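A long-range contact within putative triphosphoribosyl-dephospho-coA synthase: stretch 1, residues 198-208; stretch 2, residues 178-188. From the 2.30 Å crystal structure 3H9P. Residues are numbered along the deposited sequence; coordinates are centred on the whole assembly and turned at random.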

# COMPACT_ATOMS: atom_id res chain seq x y z
N TYR A 198 -10.25 2.11 -12.56
CA TYR A 198 -10.30 0.99 -13.50
C TYR A 198 -10.71 -0.29 -12.78
O TYR A 198 -11.53 -1.06 -13.28
CB TYR A 198 -8.95 0.81 -14.22
CG TYR A 198 -8.98 -0.23 -15.31
CD1 TYR A 198 -8.91 0.12 -16.67
CD2 TYR A 198 -9.09 -1.58 -14.99
CE1 TYR A 198 -8.97 -0.85 -17.66
CE2 TYR A 198 -9.13 -2.56 -15.97
CZ TYR A 198 -9.08 -2.20 -17.29
OH TYR A 198 -9.13 -3.20 -18.21
N ALA A 199 -10.17 -0.52 -11.59
CA ALA A 199 -10.64 -1.63 -10.74
C ALA A 199 -12.18 -1.57 -10.45
O ALA A 199 -12.88 -2.58 -10.54
CB ALA A 199 -9.83 -1.70 -9.46
N GLU A 200 -12.69 -0.40 -10.10
CA GLU A 200 -14.13 -0.24 -9.81
C GLU A 200 -14.92 -0.55 -11.07
O GLU A 200 -16.02 -1.09 -11.01
CB GLU A 200 -14.45 1.18 -9.35
CG GLU A 200 -15.21 1.24 -8.05
CD GLU A 200 -14.30 1.56 -6.86
OE1 GLU A 200 -14.08 2.76 -6.57
OE2 GLU A 200 -13.82 0.63 -6.20
N LYS A 201 -14.32 -0.23 -12.21
CA LYS A 201 -15.01 -0.39 -13.47
C LYS A 201 -15.20 -1.86 -13.84
O LYS A 201 -16.17 -2.20 -14.49
CB LYS A 201 -14.30 0.35 -14.59
CG LYS A 201 -15.24 0.82 -15.67
CD LYS A 201 -15.92 2.14 -15.36
CE LYS A 201 -16.41 2.81 -16.64
NZ LYS A 201 -17.08 4.15 -16.43
N ILE A 202 -14.27 -2.71 -13.40
CA ILE A 202 -14.35 -4.16 -13.58
C ILE A 202 -15.56 -4.70 -12.88
O ILE A 202 -16.28 -5.52 -13.44
CB ILE A 202 -13.10 -4.88 -13.01
CG1 ILE A 202 -11.83 -4.36 -13.69
CG2 ILE A 202 -13.19 -6.43 -13.16
CD1 ILE A 202 -11.87 -4.47 -15.15
N THR A 203 -15.80 -4.25 -11.66
CA THR A 203 -16.97 -4.74 -10.95
C THR A 203 -18.22 -4.43 -11.77
O THR A 203 -19.06 -5.31 -11.94
CB THR A 203 -17.07 -4.21 -9.54
OG1 THR A 203 -17.33 -2.81 -9.60
CG2 THR A 203 -15.77 -4.46 -8.78
N GLU A 204 -18.28 -3.24 -12.37
CA GLU A 204 -19.47 -2.86 -13.17
C GLU A 204 -19.58 -3.65 -14.47
O GLU A 204 -20.71 -3.96 -14.90
CB GLU A 204 -19.51 -1.36 -13.44
CG GLU A 204 -19.62 -0.57 -12.14
CD GLU A 204 -19.35 0.92 -12.29
OE1 GLU A 204 -18.74 1.31 -13.31
OE2 GLU A 204 -19.74 1.69 -11.38
N TRP A 205 -18.43 -3.94 -15.08
CA TRP A 205 -18.43 -4.72 -16.32
C TRP A 205 -18.74 -6.15 -15.98
O TRP A 205 -19.49 -6.82 -16.69
CB TRP A 205 -17.09 -4.66 -17.05
CG TRP A 205 -16.68 -3.28 -17.48
CD1 TRP A 205 -17.51 -2.23 -17.77
CD2 TRP A 205 -15.35 -2.81 -17.67
NE1 TRP A 205 -16.77 -1.13 -18.12
CE2 TRP A 205 -15.44 -1.45 -18.07
CE3 TRP A 205 -14.08 -3.39 -17.56
CZ2 TRP A 205 -14.30 -0.67 -18.36
CZ3 TRP A 205 -12.96 -2.61 -17.82
CH2 TRP A 205 -13.08 -1.27 -18.21
N ALA A 206 -18.17 -6.63 -14.86
CA ALA A 206 -18.45 -8.00 -14.42
C ALA A 206 -19.94 -8.19 -14.20
O ALA A 206 -20.48 -9.19 -14.63
CB ALA A 206 -17.64 -8.40 -13.15
N GLU A 207 -20.61 -7.25 -13.54
CA GLU A 207 -22.02 -7.50 -13.18
C GLU A 207 -22.90 -7.48 -14.43
O GLU A 207 -24.03 -7.93 -14.40
CB GLU A 207 -22.55 -6.55 -12.10
CG GLU A 207 -22.58 -5.10 -12.49
CD GLU A 207 -23.02 -4.18 -11.35
OE1 GLU A 207 -23.34 -4.68 -10.25
OE2 GLU A 207 -23.09 -2.95 -11.58
N LYS A 208 -22.37 -6.97 -15.52
CA LYS A 208 -23.15 -6.90 -16.73
C LYS A 208 -22.69 -7.95 -17.72
O LYS A 208 -23.29 -8.11 -18.79
CB LYS A 208 -23.14 -5.48 -17.33
CG LYS A 208 -24.10 -4.54 -16.58
CD LYS A 208 -24.14 -3.12 -17.14
CE LYS A 208 -23.06 -2.23 -16.51
NZ LYS A 208 -23.17 -2.16 -15.00
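Stretch 2, residues 178-188: YYHLLSKFPDP

Stretch 2 reaches stretch 1 as the last turn or so of a helix, residues 178 to 182, and then runs on as a loop that turns into another helix at Pro188. Stretch 1 is helical, continuing a helix that begins earlier in the chain. The two helices run roughly antiparallel, with 141° between their N-to-C directions, a signed crossing angle of -141° and axes 8.6 Å apart at closest approach. Order is therefore reversed across the contact: Ala206 faces the helical end of stretch 2, Thr203 faces Leu182 and Ser183, and Ala199 the loop at Pro186.

The rule of the close approach is small against small. The backbones come nearest where Thr203 CA lies 3.9 Å from Ser183 CA, a spacing that leaves no room for a side chain between them. Both CA-to-CB bonds point sideways, so the main chains can meet directly. Thr203 CA lies 3.5 Å from Leu182 O in a CA-H...O contact, and Ser183 CB rests 3.5 Å from Thr203 O. Neither hydroxyl is spent on the other stretch: Thr203 OG1 donates to Glu200 O at 2.6 Å, and Ser183 OG to Tyr179 O at 2.7 Å, each folded back on its own helix. With chi1 in the p well, Thr203 leaves its methyl to do the packing. CG2 sits 3.4 Å from Leu182 O and 3.7 Å from Pro186 N, a bump held in the hollow formed as the chain bends from Leu182 round to Pro186.

Towards the helical end, Ala206 points its methyl at stretch 2. Its CB is 3.7 Å from both Leu182 CG and Ser183 N, and 4.2 Å from Tyr179 O, so this short side chain fits against a surface that is part side chain, part backbone. Leu182 (t, p) is the larger knob: besides meeting Ala206, its CD1 touches Ile202 CG2 at 3.7 Å. Glu207 CB closes over Ser183 CB at 3.6 Å.

At the other end the spacing widens a little, with Ala199 CA 5.1 Å from Pro186 CA. Both CA-to-CB bonds point across the gap, and the CB atoms of Ala199 and Pro186 meet at 4.1 Å. Glu200 starts away from stretch 2 but curls back, bringing OE2 to 3.3 Å from Pro186 CG. No direct hydrogen bond crosses the contact; one water bridges it, accepting from Asp187 N at 2.6 Å and donating to Ala199 O at 2.9 Å.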

# COMPACT_ATOMS: atom_id res chain seq x y z
N TYR A 178 -16.76 -17.06 -9.57
CA TYR A 178 -15.74 -16.13 -9.99
C TYR A 178 -16.36 -14.79 -10.42
O TYR A 178 -15.89 -13.72 -9.99
CB TYR A 178 -14.89 -16.75 -11.11
CG TYR A 178 -13.87 -15.81 -11.68
CD1 TYR A 178 -12.68 -15.54 -11.00
CD2 TYR A 178 -14.09 -15.19 -12.92
CE1 TYR A 178 -11.72 -14.65 -11.55
CE2 TYR A 178 -13.17 -14.32 -13.46
CZ TYR A 178 -11.98 -14.05 -12.78
OH TYR A 178 -11.06 -13.18 -13.33
N TYR A 179 -17.39 -14.83 -11.25
CA TYR A 179 -18.00 -13.57 -11.70
C TYR A 179 -18.72 -12.81 -10.59
O TYR A 179 -18.65 -11.57 -10.51
CB TYR A 179 -18.80 -13.72 -13.00
CG TYR A 179 -17.88 -14.00 -14.19
CD1 TYR A 179 -17.31 -12.96 -14.93
CD2 TYR A 179 -17.56 -15.31 -14.55
CE1 TYR A 179 -16.45 -13.20 -16.00
CE2 TYR A 179 -16.70 -15.57 -15.64
CZ TYR A 179 -16.14 -14.50 -16.35
OH TYR A 179 -15.28 -14.74 -17.41
N HIS A 180 -19.36 -13.56 -9.69
CA HIS A 180 -19.88 -13.01 -8.46
C HIS A 180 -18.82 -12.23 -7.68
O HIS A 180 -19.06 -11.09 -7.27
CB HIS A 180 -20.38 -14.13 -7.59
CG HIS A 180 -20.99 -13.68 -6.31
ND1 HIS A 180 -22.23 -13.07 -6.25
CD2 HIS A 180 -20.55 -13.79 -5.03
CE1 HIS A 180 -22.53 -12.82 -4.99
NE2 HIS A 180 -21.53 -13.24 -4.23
N LEU A 181 -17.66 -12.86 -7.41
CA LEU A 181 -16.63 -12.16 -6.63
C LEU A 181 -16.08 -10.98 -7.46
O LEU A 181 -15.86 -9.88 -6.94
CB LEU A 181 -15.53 -13.11 -6.15
CG LEU A 181 -15.97 -14.27 -5.23
CD1 LEU A 181 -14.86 -15.33 -4.95
CD2 LEU A 181 -16.51 -13.72 -3.95
N LEU A 182 -15.90 -11.20 -8.76
CA LEU A 182 -15.46 -10.14 -9.65
C LEU A 182 -16.39 -8.90 -9.60
O LEU A 182 -15.91 -7.75 -9.58
CB LEU A 182 -15.30 -10.67 -11.09
CG LEU A 182 -14.42 -9.87 -12.07
CD1 LEU A 182 -12.93 -9.82 -11.63
CD2 LEU A 182 -14.56 -10.43 -13.48
N SER A 183 -17.70 -9.10 -9.55
CA SER A 183 -18.60 -7.91 -9.45
C SER A 183 -18.73 -7.26 -8.06
O SER A 183 -19.41 -6.25 -7.92
CB SER A 183 -19.99 -8.09 -10.10
OG SER A 183 -20.26 -9.40 -10.52
N LYS A 184 -18.07 -7.81 -7.06
CA LYS A 184 -18.36 -7.39 -5.71
C LYS A 184 -17.15 -6.69 -5.10
O LYS A 184 -17.27 -5.76 -4.32
CB LYS A 184 -18.76 -8.62 -4.89
CG LYS A 184 -19.42 -8.35 -3.58
CD LYS A 184 -19.70 -9.68 -2.90
CE LYS A 184 -20.51 -9.51 -1.65
NZ LYS A 184 -21.92 -9.76 -1.98
N PHE A 185 -15.96 -7.14 -5.47
CA PHE A 185 -14.77 -6.64 -4.81
C PHE A 185 -13.83 -6.18 -5.89
O PHE A 185 -13.49 -6.97 -6.77
CB PHE A 185 -14.12 -7.72 -3.95
CG PHE A 185 -15.01 -8.24 -2.86
CD1 PHE A 185 -15.30 -7.46 -1.74
CD2 PHE A 185 -15.52 -9.52 -2.94
CE1 PHE A 185 -16.10 -7.95 -0.73
CE2 PHE A 185 -16.34 -10.03 -1.94
CZ PHE A 185 -16.64 -9.24 -0.84
N PRO A 186 -13.49 -4.88 -5.88
CA PRO A 186 -12.44 -4.35 -6.76
C PRO A 186 -11.13 -5.05 -6.37
O PRO A 186 -10.86 -5.23 -5.18
CB PRO A 186 -12.39 -2.85 -6.45
CG PRO A 186 -13.48 -2.58 -5.46
CD PRO A 186 -13.94 -3.90 -4.87
N ASP A 187 -10.39 -5.51 -7.36
CA ASP A 187 -9.18 -6.29 -7.13
C ASP A 187 -8.01 -5.36 -6.79
O ASP A 187 -7.60 -4.53 -7.63
CB ASP A 187 -8.84 -7.12 -8.38
CG ASP A 187 -7.91 -8.30 -8.08
OD1 ASP A 187 -6.82 -8.06 -7.53
OD2 ASP A 187 -8.28 -9.47 -8.39
N PRO A 188 -7.46 -5.50 -5.57
CA PRO A 188 -6.31 -4.71 -5.13
C PRO A 188 -5.13 -4.76 -6.13
O PRO A 188 -4.46 -3.77 -6.34
CB PRO A 188 -5.94 -5.35 -3.78
CG PRO A 188 -6.58 -6.66 -3.76
CD PRO A 188 -7.82 -6.53 -4.58
O HOH W 1 -11.51 -5.01 -9.69